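Local coordinates for single-stranded DNA-binding protein (Thermus aquaticus, PDB 2IHE), which binds single-stranded DNA and probably recruits partner proteins to it during DNA replication, recombination and repair, at residues A[7-12]-A[128-133]; A[57-62]-A[98-103]; A[175-180]-A[216-221]; A[191-196]-A[227-232]. All coordinates share one frame; numbering follows the deposited sequence. Where two conformers were deposited one is given.

Interaction 1: A[7-12]-A[128-133]; sequences QVFLIG and LNQVIL
Residues 7-12 and 128-133 run antiparallel with their axes 4.5 Å apart, from Gln7 paired with Ile132 to Ile11 paired with Leu128. Gln7-Ile132, Phe9-Gln130 and Ile11-Leu128 are hydrogen-bonded pairs, six N-H...O=C bonds in all; the non-hydrogen-bonded pairs Val8-Val131 and Leu10-Asn129 alternate with them.

On one face, Ile11 and Leu128 pack closely at the end where residues 7-12 finish: Leu128 CB sits 3.6 Å from Ile11 CB, and Leu128 CD2 reaches over to Ile11 CD1 at 3.9 Å. At the other end Ile132 CG2, between its backbone N and carbonyl carbon, comes within 3.3 Å of Gln7 CB. Between them Phe9 and Gln130 point the same way, ring and amide planes 52° apart, with Phe9 CD1 4.2 Å from Gln130 OE1. On the opposite face Val8 CG2 lies beside Val131 CG2 at 4.1 Å, while Leu10 CD2 rests 3.6 Å from Asn129 OD1. Asn129 ND2 hydrogen-bonds to Leu201 O, on strand 194-203.

The backbone ladder thus carries one sheet from the first OB fold straight into the second. The second subunit covers the face with Phe9 and Gln130: its Ile132 packs on Phe9 and its Gln130 on Gln130. Chemically the face is apolar but for the amides of Gln7 and Gln130, consistent with a dimer contact made here largely by packing.

Interaction 2: A[57-62]-A[98-103]; sequences RLLGRQ and QVRAEF
Arg57 O receives the N-H of Ala101 at 2.8 Å, the shortest direct bond between residues 57-62 and 98-103, with the donor tilted from the carbonyl plane. Arg57 N in turn donates to Val99 O at 3.0 Å, and the two bonds straddle Arg100 as expected for parallel strands. One step on, the strands splay, and a water takes over: it accepts from Leu59 N and donates to Ala101 O, each at 2.7 Å.

Arg100 bends at its second torsion (chi2 71°), which brings its guanidinium across Leu59 at about a right angle. Leu59 CD1 lies over one face, off toward the rim, 3.3 Å from Arg100 NH2, while Arg57 O lies at the guanidinium edge near its plane. The charge is met by Glu83 through NH1. With an alanine in place of Arg100, Leu59 CD1 would probably be uncovered and Glu83 left without this salt-bridge mate.

Arg57 and Gln98 cross with their planes 79° apart; Gln98 OE1 touches Arg57 CB at 3.5 Å and takes a weak hydrogen bond from Arg55 NH2, while the Arg57 guanidinium goes on to Asp31. On the other face Leu58 CD1 packs on Ala101 CB at 3.9 Å. Farther along, Gln62 turns its amide 86° against the Phe103 ring, Gln62 NE2 being 3.7 Å from Phe103 CD2.

Gly60 holds the N-cap position of helix 61-66, which begins as strand 50-59 ends, and Glu102 and Phe103 form a classic bulge opposite Glu79. Strand 95-107 thus lies between strands 50-59 and 75-86, its parallel pairing closing the OB barrel.

Interaction 3: A[175-180]-A[216-221]; sequences EVQAWR and QTRVEA
Gln177 and Glu220 lie side by side and point the same way from the paired strands 175-179 and 217-221, their amide and carboxylate planes 44° apart. Trp179, two residues on from Gln177, crosses Glu220 obliquely, its ring turned 58° against the same carboxylate. The indole N-H donates to Glu220 OE2, Trp179 NE1 to OE2 being 3.0 Å; the bond is bent, 137° at the hydrogen, and reaches the oxygen from above the carboxylate plane.

The second oxygen faces the other way. Arg218 NH2 meets Glu220 OE1 at 2.8 Å in a salt bridge whose hydrogen bond is weak in angle. Glu220 gets there by a bend at its second torsion, which sets the carboxylate between indole and guanidinium. A glutamine in place of Glu220 would probably leave Arg218 without this countercharge. Arg218 lies obliquely across Gln177, NE being 3.8 Å from Gln177 CB; that NE is buried and has no partner in the model. Gln177 OE1 is taken by Arg154.

Beneath these groups the backbone bonds run from Val219 N to Glu175 O, from Gln177 N to Val219 O and from Ala221 N to Gln177 O. Waters bridge both ends, one between Glu175 N and Thr217 O, the other between Trp179 N and Ala221 O. On the opposite face Val176 CG1 packs on Ala221 CB at 3.9 Å.

Parallel pairing of the third and fifth strands, here 172-179 and 217-225, is what closes the OB-fold barrel, in this case the second one of the chain.

Interaction 4: A[191-196]-A[227-232]; sequences KGDGLL and PTRGPA
Gly194 and Pro227 are the nearest backbone neighbours here, CA to CA 5.9 Å, where strand 194-203 begins and the irregular chain after strand 217-225 leaves it; there is no bridge pairing between the two segments. The Pro227 ring lies against the strand backbone, CD 3.4 Å from Gly194 O and 3.9 Å from Leu196 N. Gly194 has no side chain, which lets the proline ring come close.

Arg229 then reaches back over the start of the strand, its chain bent at chi2 (-53°). It is poorly ordered and modelled implausibly close to Gly194 N, so the placement of its guanidinium is doubtful. As modelled, the group crosses Asp193 at about a right angle, planes 33° apart, with Asp193 OD1 at its edge; Arg229 NH2 to Asp193 OD1 is 3.2 Å, an equally uncertain salt bridge whose hydrogen bond is weak. The other carboxylate oxygen of Asp193 accepts from Arg190 N, which ties the aspartate to its own turn.

Thr228 OG1 hydrogen-bonds to Pro106 O of the second subunit, and Leu107 of that subunit packs on Pro227. The firm part of the contact is therefore the buried proline against backbone, whereas the ion pair, at an exposed arginine, is likely to add little rigidity.

Interactions 2 and 3 are the same parallel barrel closure in the two OB folds, with centres about 24 Å apart, and interaction 1, the antiparallel seam between those folds, lies about 14 Å from each, centre to centre. It touches both: Val8 CG1 meets Val99 CG1 at 4.3 Å, and Leu133 CD1 meets Val219 CG2 at 4.3 Å. Along the chain, interaction 2 is nested inside the loop that interaction 1 closes. Interaction 4 lies about 31 Å from interaction 2 between centres, yet joins the seam through Leu133 O and Leu196 CD1, 3.6 Å apart. Interactions 1 and 4 both pack on the second subunit. The segments of interactions 3 and 4 alternate along the chain, their centres about 20 Å apart.

Interaction 1: A[7-12]-A[128-133]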
# COMPACT_ATOMS: atom_id res chain seq x y z
N GLN A 7 -4.39 -3.35 5.57
CA GLN A 7 -4.11 -1.99 5.13
C GLN A 7 -5.04 -1.46 4.02
O GLN A 7 -5.24 -2.11 3.00
CB GLN A 7 -2.66 -1.91 4.65
CG GLN A 7 -1.64 -1.95 5.76
CD GLN A 7 -1.13 -0.58 6.12
OE1 GLN A 7 -0.64 -0.35 7.23
NE2 GLN A 7 -1.23 0.35 5.18
N VAL A 8 -5.59 -0.26 4.22
CA VAL A 8 -6.47 0.35 3.23
C VAL A 8 -6.00 1.76 2.92
O VAL A 8 -5.66 2.52 3.83
CB VAL A 8 -7.95 0.42 3.73
CG1 VAL A 8 -8.81 1.14 2.71
CG2 VAL A 8 -8.50 -0.97 3.98
N PHE A 9 -5.92 2.10 1.63
CA PHE A 9 -5.53 3.44 1.19
C PHE A 9 -6.58 3.95 0.23
O PHE A 9 -6.89 3.30 -0.77
CB PHE A 9 -4.20 3.41 0.46
CG PHE A 9 -3.04 3.16 1.34
CD1 PHE A 9 -2.29 2.00 1.20
CD2 PHE A 9 -2.67 4.09 2.29
CE1 PHE A 9 -1.17 1.77 2.00
CE2 PHE A 9 -1.55 3.88 3.10
CZ PHE A 9 -0.80 2.71 2.95
N LEU A 10 -7.13 5.12 0.52
CA LEU A 10 -8.15 5.72 -0.34
C LEU A 10 -7.90 7.19 -0.60
O LEU A 10 -7.23 7.87 0.16
CB LEU A 10 -9.54 5.61 0.30
CG LEU A 10 -10.19 4.30 0.69
CD1 LEU A 10 -11.48 4.60 1.44
CD2 LEU A 10 -10.47 3.47 -0.54
N ILE A 11 -8.44 7.66 -1.71
CA ILE A 11 -8.40 9.07 -2.09
C ILE A 11 -9.73 9.26 -2.81
O ILE A 11 -9.97 8.68 -3.87
CB ILE A 11 -7.25 9.44 -3.05
CG1 ILE A 11 -5.90 9.34 -2.34
CG2 ILE A 11 -7.40 10.87 -3.52
CD1 ILE A 11 -4.72 9.67 -3.22
N GLY A 12 -10.62 10.03 -2.18
CA GLY A 12 -11.94 10.29 -2.73
C GLY A 12 -12.39 11.67 -2.33
O GLY A 12 -11.66 12.38 -1.61
N LEU A 128 -8.32 6.87 -5.57
CA LEU A 128 -7.42 5.78 -5.22
C LEU A 128 -8.19 4.83 -4.32
O LEU A 128 -8.84 5.26 -3.37
CB LEU A 128 -6.21 6.32 -4.49
CG LEU A 128 -5.22 5.23 -4.09
CD1 LEU A 128 -4.60 4.67 -5.34
CD2 LEU A 128 -4.16 5.78 -3.17
N ASN A 129 -8.12 3.55 -4.62
CA ASN A 129 -8.81 2.54 -3.83
C ASN A 129 -7.96 1.28 -3.85
O ASN A 129 -7.99 0.52 -4.82
CB ASN A 129 -10.18 2.26 -4.45
CG ASN A 129 -10.99 1.26 -3.65
OD1 ASN A 129 -10.48 0.60 -2.74
ND2 ASN A 129 -12.26 1.13 -4.00
N GLN A 130 -7.19 1.08 -2.79
CA GLN A 130 -6.32 -0.09 -2.71
C GLN A 130 -6.41 -0.76 -1.35
O GLN A 130 -6.42 -0.09 -0.32
CB GLN A 130 -4.88 0.34 -2.98
CG GLN A 130 -3.89 -0.79 -2.99
CD GLN A 130 -2.52 -0.35 -2.48
OE1 GLN A 130 -2.07 0.76 -2.79
NE2 GLN A 130 -1.85 -1.22 -1.71
N VAL A 131 -6.47 -2.08 -1.36
CA VAL A 131 -6.54 -2.85 -0.13
C VAL A 131 -5.52 -4.00 -0.20
O VAL A 131 -5.31 -4.58 -1.26
CB VAL A 131 -7.96 -3.44 0.07
CG1 VAL A 131 -8.02 -4.29 1.33
CG2 VAL A 131 -8.97 -2.31 0.17
N ILE A 132 -4.86 -4.28 0.93
CA ILE A 132 -3.90 -5.38 1.03
C ILE A 132 -4.15 -6.15 2.34
O ILE A 132 -4.06 -5.59 3.43
CB ILE A 132 -2.42 -4.89 0.94
CG1 ILE A 132 -1.49 -6.09 1.11
CG2 ILE A 132 -2.14 -3.81 1.95
CD1 ILE A 132 -0.05 -5.83 0.72
N LEU A 133 -4.52 -7.42 2.21
CA LEU A 133 -4.83 -8.26 3.37
C LEU A 133 -4.11 -9.59 3.33
O LEU A 133 -3.71 -10.06 2.27
CB LEU A 133 -6.32 -8.59 3.41
CG LEU A 133 -7.42 -7.53 3.55
CD1 LEU A 133 -8.74 -8.24 3.32
CD2 LEU A 133 -7.39 -6.85 4.91

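Interaction 2: A[57-62]-A[98-103]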
# COMPACT_ATOMS: atom_id res chain seq x y z
N ARG A 57 -14.69 5.94 9.19
CA ARG A 57 -14.82 6.45 10.54
C ARG A 57 -13.49 6.85 11.19
O ARG A 57 -12.53 6.09 11.19
CB ARG A 57 -15.52 5.43 11.42
CG ARG A 57 -15.55 5.84 12.88
CD ARG A 57 -16.53 5.00 13.68
NE ARG A 57 -17.90 5.20 13.24
CZ ARG A 57 -18.97 4.81 13.93
NH1 ARG A 57 -18.82 4.20 15.09
NH2 ARG A 57 -20.18 5.05 13.45
N LEU A 58 -13.47 8.06 11.73
CA LEU A 58 -12.29 8.59 12.41
C LEU A 58 -12.71 8.79 13.87
O LEU A 58 -13.78 9.32 14.15
CB LEU A 58 -11.88 9.91 11.76
CG LEU A 58 -10.53 10.54 12.08
CD1 LEU A 58 -9.39 9.54 11.87
CD2 LEU A 58 -10.37 11.77 11.21
N LEU A 59 -11.88 8.33 14.81
CA LEU A 59 -12.19 8.46 16.22
C LEU A 59 -11.10 9.20 16.95
O LEU A 59 -9.96 9.22 16.50
CB LEU A 59 -12.32 7.09 16.88
CG LEU A 59 -13.34 6.06 16.40
CD1 LEU A 59 -13.22 4.80 17.23
CD2 LEU A 59 -14.72 6.65 16.49
N GLY A 60 -11.44 9.79 18.09
CA GLY A 60 -10.45 10.48 18.89
C GLY A 60 -9.91 11.81 18.40
O GLY A 60 -10.54 12.51 17.60
N ARG A 61 -8.73 12.16 18.91
CA ARG A 61 -8.07 13.42 18.59
C ARG A 61 -8.03 13.74 17.10
O ARG A 61 -8.06 14.91 16.72
CB ARG A 61 -6.65 13.45 19.16
CG ARG A 61 -6.01 14.83 19.12
CD ARG A 61 -6.87 15.84 19.86
NE ARG A 61 -6.62 17.22 19.46
CZ ARG A 61 -7.34 18.25 19.87
NH1 ARG A 61 -8.36 18.07 20.70
NH2 ARG A 61 -7.06 19.48 19.45
N GLN A 62 -7.95 12.72 16.25
CA GLN A 62 -7.94 12.99 14.82
C GLN A 62 -9.31 13.56 14.51
O GLN A 62 -9.43 14.60 13.86
CB GLN A 62 -7.70 11.71 14.00
CG GLN A 62 -7.39 11.98 12.53
CD GLN A 62 -5.90 12.12 12.24
OE1 GLN A 62 -5.50 12.76 11.26
NE2 GLN A 62 -5.08 11.51 13.08
N GLN A 98 -16.51 -2.03 7.92
CA GLN A 98 -16.34 -0.62 7.64
C GLN A 98 -14.87 -0.26 7.57
O GLN A 98 -14.02 -1.02 8.02
CB GLN A 98 -17.01 0.23 8.72
CG GLN A 98 -16.40 0.07 10.11
CD GLN A 98 -17.03 0.99 11.14
OE1 GLN A 98 -16.88 2.21 11.07
NE2 GLN A 98 -17.75 0.42 12.10
N VAL A 99 -14.59 0.90 7.00
CA VAL A 99 -13.23 1.39 6.92
C VAL A 99 -13.02 2.27 8.14
O VAL A 99 -13.83 3.15 8.45
CB VAL A 99 -12.98 2.23 5.65
CG1 VAL A 99 -11.53 2.71 5.63
CG2 VAL A 99 -13.27 1.41 4.42
N ARG A 100 -11.93 2.01 8.85
CA ARG A 100 -11.55 2.76 10.04
C ARG A 100 -10.30 3.57 9.70
O ARG A 100 -9.25 3.01 9.40
CB ARG A 100 -11.26 1.80 11.19
CG ARG A 100 -10.75 2.48 12.44
CD ARG A 100 -11.83 3.29 13.15
NE ARG A 100 -11.26 4.06 14.25
CZ ARG A 100 -10.62 3.51 15.29
NH1 ARG A 100 -10.49 2.19 15.36
NH2 ARG A 100 -10.11 4.29 16.23
N ALA A 101 -10.43 4.89 9.72
CA ALA A 101 -9.32 5.75 9.40
C ALA A 101 -8.42 5.98 10.60
O ALA A 101 -8.87 6.37 11.67
CB ALA A 101 -9.84 7.09 8.86
N GLU A 102 -7.13 5.73 10.42
CA GLU A 102 -6.15 5.95 11.47
C GLU A 102 -5.70 7.39 11.32
O GLU A 102 -5.41 8.07 12.30
CB GLU A 102 -4.95 5.01 11.29
CG GLU A 102 -5.28 3.53 11.37
CD GLU A 102 -4.27 2.68 10.62
OE1 GLU A 102 -3.41 3.26 9.91
OE2 GLU A 102 -4.33 1.43 10.72
N PHE A 103 -5.65 7.85 10.07
CA PHE A 103 -5.26 9.22 9.74
C PHE A 103 -5.98 9.65 8.47
O PHE A 103 -6.47 8.82 7.71
CB PHE A 103 -3.77 9.35 9.44
CG PHE A 103 -2.86 8.69 10.44
CD1 PHE A 103 -2.36 7.41 10.21
CD2 PHE A 103 -2.47 9.36 11.60
CE1 PHE A 103 -1.48 6.82 11.10
CE2 PHE A 103 -1.58 8.78 12.50
CZ PHE A 103 -1.09 7.51 12.25
O HOH W 1 -9.49 7.13 14.19

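Interaction 3: A[175-180]-A[216-221]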
# COMPACT_ATOMS: atom_id res chain seq x y z
N GLU A 175 -14.96 -10.81 3.12
CA GLU A 175 -15.35 -11.52 1.92
C GLU A 175 -14.47 -11.02 0.77
O GLU A 175 -14.21 -9.82 0.65
CB GLU A 175 -16.82 -11.25 1.62
CG GLU A 175 -17.59 -12.43 1.09
CD GLU A 175 -17.49 -13.63 2.01
OE1 GLU A 175 -17.39 -13.45 3.24
OE2 GLU A 175 -17.53 -14.77 1.49
N VAL A 176 -14.00 -11.95 -0.07
CA VAL A 176 -13.16 -11.61 -1.21
C VAL A 176 -13.69 -12.30 -2.46
O VAL A 176 -14.24 -13.40 -2.39
CB VAL A 176 -11.70 -12.05 -0.98
CG1 VAL A 176 -10.82 -11.52 -2.10
CG2 VAL A 176 -11.20 -11.56 0.36
N GLN A 177 -13.56 -11.65 -3.60
CA GLN A 177 -14.02 -12.22 -4.86
C GLN A 177 -12.98 -12.01 -5.96
O GLN A 177 -12.38 -10.95 -6.05
CB GLN A 177 -15.33 -11.58 -5.29
CG GLN A 177 -15.82 -12.08 -6.64
CD GLN A 177 -17.13 -11.45 -7.05
OE1 GLN A 177 -18.18 -11.74 -6.48
NE2 GLN A 177 -17.07 -10.57 -8.05
N ALA A 178 -12.78 -13.04 -6.78
CA ALA A 178 -11.82 -12.97 -7.87
C ALA A 178 -12.43 -13.57 -9.14
O ALA A 178 -13.30 -14.44 -9.08
CB ALA A 178 -10.55 -13.71 -7.49
N TRP A 179 -11.95 -13.11 -10.29
CA TRP A 179 -12.47 -13.55 -11.58
C TRP A 179 -11.47 -14.22 -12.51
O TRP A 179 -10.26 -14.11 -12.34
CB TRP A 179 -13.08 -12.37 -12.34
CG TRP A 179 -14.19 -11.66 -11.64
CD1 TRP A 179 -14.08 -10.77 -10.60
CD2 TRP A 179 -15.59 -11.79 -11.92
NE1 TRP A 179 -15.33 -10.35 -10.21
CE2 TRP A 179 -16.27 -10.96 -11.00
CE3 TRP A 179 -16.33 -12.53 -12.85
CZ2 TRP A 179 -17.67 -10.85 -10.99
CZ3 TRP A 179 -17.71 -12.42 -12.84
CH2 TRP A 179 -18.37 -11.59 -11.92
N ARG A 180 -12.03 -14.91 -13.51
CA ARG A 180 -11.26 -15.57 -14.55
C ARG A 180 -10.10 -16.43 -14.04
O ARG A 180 -10.27 -17.30 -13.19
CB ARG A 180 -10.72 -14.52 -15.52
CG ARG A 180 -11.75 -13.44 -15.88
CD ARG A 180 -11.15 -12.34 -16.76
NE ARG A 180 -12.17 -11.40 -17.23
CZ ARG A 180 -12.80 -10.51 -16.46
NH1 ARG A 180 -12.51 -10.42 -15.17
NH2 ARG A 180 -13.71 -9.70 -16.99
N GLN A 216 -23.30 -4.94 1.25
CA GLN A 216 -22.15 -5.52 1.91
C GLN A 216 -20.90 -4.90 1.30
O GLN A 216 -20.84 -4.64 0.10
CB GLN A 216 -21.97 -7.04 1.93
CG GLN A 216 -22.00 -7.69 0.53
CD GLN A 216 -21.13 -8.94 0.44
OE1 GLN A 216 -20.93 -9.65 1.44
NE2 GLN A 216 -20.62 -9.22 -0.76
N THR A 217 -19.91 -4.67 2.14
CA THR A 217 -18.64 -4.11 1.70
C THR A 217 -17.71 -5.32 1.55
O THR A 217 -17.47 -6.03 2.52
CB THR A 217 -18.09 -3.14 2.77
OG1 THR A 217 -19.09 -2.16 3.08
CG2 THR A 217 -16.84 -2.45 2.26
N ARG A 218 -17.22 -5.57 0.34
CA ARG A 218 -16.32 -6.71 0.12
C ARG A 218 -15.08 -6.29 -0.68
O ARG A 218 -14.99 -5.16 -1.16
CB ARG A 218 -17.05 -7.83 -0.60
CG ARG A 218 -17.24 -7.57 -2.07
CD ARG A 218 -17.77 -8.79 -2.79
NE ARG A 218 -17.52 -8.72 -4.23
CZ ARG A 218 -18.09 -7.83 -5.04
NH1 ARG A 218 -18.95 -6.94 -4.57
NH2 ARG A 218 -17.80 -7.84 -6.33
N VAL A 219 -14.13 -7.21 -0.83
CA VAL A 219 -12.91 -6.90 -1.57
C VAL A 219 -12.85 -7.57 -2.95
O VAL A 219 -13.13 -8.76 -3.08
CB VAL A 219 -11.64 -7.33 -0.76
CG1 VAL A 219 -10.38 -6.99 -1.55
CG2 VAL A 219 -11.60 -6.63 0.59
N GLU A 220 -12.49 -6.80 -3.97
CA GLU A 220 -12.35 -7.34 -5.33
C GLU A 220 -10.85 -7.53 -5.56
O GLU A 220 -10.13 -6.56 -5.79
CB GLU A 220 -12.92 -6.37 -6.37
CG GLU A 220 -13.15 -7.02 -7.73
CD GLU A 220 -14.54 -7.65 -7.87
OE1 GLU A 220 -15.10 -8.13 -6.86
OE2 GLU A 220 -15.08 -7.66 -8.99
N ALA A 221 -10.41 -8.78 -5.48
CA ALA A 221 -9.00 -9.13 -5.64
C ALA A 221 -8.46 -8.89 -7.03
O ALA A 221 -9.04 -9.34 -8.02
CB ALA A 221 -8.79 -10.59 -5.26
O HOH W 2 -16.71 -8.67 3.53
O HOH W 3 -9.95 -10.81 -10.01

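Interaction 4: A[191-196]-A[227-232]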
# COMPACT_ATOMS: atom_id res chain seq x y z
N LYS A 191 -9.65 -24.78 2.98
CA LYS A 191 -10.03 -24.09 4.20
C LYS A 191 -8.79 -24.07 5.09
O LYS A 191 -8.09 -25.07 5.19
CB LYS A 191 -11.17 -24.86 4.87
CG LYS A 191 -11.59 -24.40 6.26
CD LYS A 191 -12.68 -25.33 6.80
CE LYS A 191 -12.98 -25.09 8.27
NZ LYS A 191 -13.98 -26.09 8.78
N GLY A 192 -8.50 -22.93 5.71
CA GLY A 192 -7.34 -22.84 6.57
C GLY A 192 -6.05 -22.36 5.92
O GLY A 192 -5.12 -21.96 6.62
N ASP A 193 -6.00 -22.39 4.59
CA ASP A 193 -4.81 -21.94 3.87
C ASP A 193 -4.56 -20.46 4.10
O ASP A 193 -5.49 -19.70 4.32
CB ASP A 193 -4.96 -22.17 2.37
CG ASP A 193 -4.80 -23.61 1.98
OD1 ASP A 193 -4.19 -24.37 2.76
OD2 ASP A 193 -5.27 -23.98 0.89
N GLY A 194 -3.29 -20.07 4.03
CA GLY A 194 -2.94 -18.67 4.20
C GLY A 194 -3.13 -18.00 2.85
O GLY A 194 -2.90 -18.63 1.81
N LEU A 195 -3.55 -16.74 2.84
CA LEU A 195 -3.76 -16.06 1.58
C LEU A 195 -3.37 -14.59 1.64
O LEU A 195 -3.71 -13.91 2.61
CB LEU A 195 -5.23 -16.20 1.17
CG LEU A 195 -5.69 -15.62 -0.19
CD1 LEU A 195 -4.92 -16.30 -1.31
CD2 LEU A 195 -7.19 -15.83 -0.37
N LEU A 196 -2.65 -14.13 0.62
CA LEU A 196 -2.27 -12.72 0.52
C LEU A 196 -3.18 -12.13 -0.54
O LEU A 196 -3.25 -12.64 -1.66
CB LEU A 196 -0.81 -12.56 0.08
CG LEU A 196 -0.33 -11.12 -0.21
CD1 LEU A 196 -0.37 -10.27 1.05
CD2 LEU A 196 1.09 -11.17 -0.77
N PRO A 227 1.02 -17.68 0.84
CA PRO A 227 2.29 -17.70 1.55
C PRO A 227 2.52 -19.06 2.17
O PRO A 227 1.65 -19.56 2.87
CB PRO A 227 2.12 -16.59 2.58
CG PRO A 227 0.68 -16.70 2.94
CD PRO A 227 0.02 -16.87 1.57
N THR A 228 3.67 -19.66 1.89
CA THR A 228 3.99 -20.95 2.46
C THR A 228 4.13 -20.67 3.95
O THR A 228 4.71 -19.64 4.34
CB THR A 228 5.30 -21.50 1.89
OG1 THR A 228 6.33 -20.51 1.98
CG2 THR A 228 5.11 -21.86 0.46
N ARG A 229 3.61 -21.55 4.79
CA ARG A 229 3.66 -21.34 6.23
C ARG A 229 5.06 -21.17 6.80
O ARG A 229 6.07 -21.40 6.13
CB ARG A 229 3.00 -22.48 6.99
CG ARG A 229 1.76 -23.05 6.33
CD ARG A 229 0.74 -21.96 5.99
NE ARG A 229 -0.32 -22.48 5.13
CZ ARG A 229 -0.93 -21.76 4.19
NH1 ARG A 229 -0.59 -20.49 4.01
NH2 ARG A 229 -1.86 -22.30 3.43
N GLY A 230 5.17 -20.63 8.02
CA GLY A 230 6.48 -20.36 8.60
C GLY A 230 7.28 -21.64 8.77
O GLY A 230 6.76 -22.72 8.50
N PRO A 231 8.52 -21.49 9.23
CA PRO A 231 9.46 -22.59 9.45
C PRO A 231 8.81 -23.86 10.01
O PRO A 231 7.81 -23.80 10.73
CB PRO A 231 10.41 -21.98 10.49
CG PRO A 231 10.49 -20.54 10.08
CD PRO A 231 9.11 -20.18 9.59
N ALA A 232 9.40 -25.00 9.67
CA ALA A 232 8.87 -26.32 9.96
C ALA A 232 9.46 -26.96 11.21
O ALA A 232 10.62 -27.39 11.24
CB ALA A 232 9.13 -27.23 8.75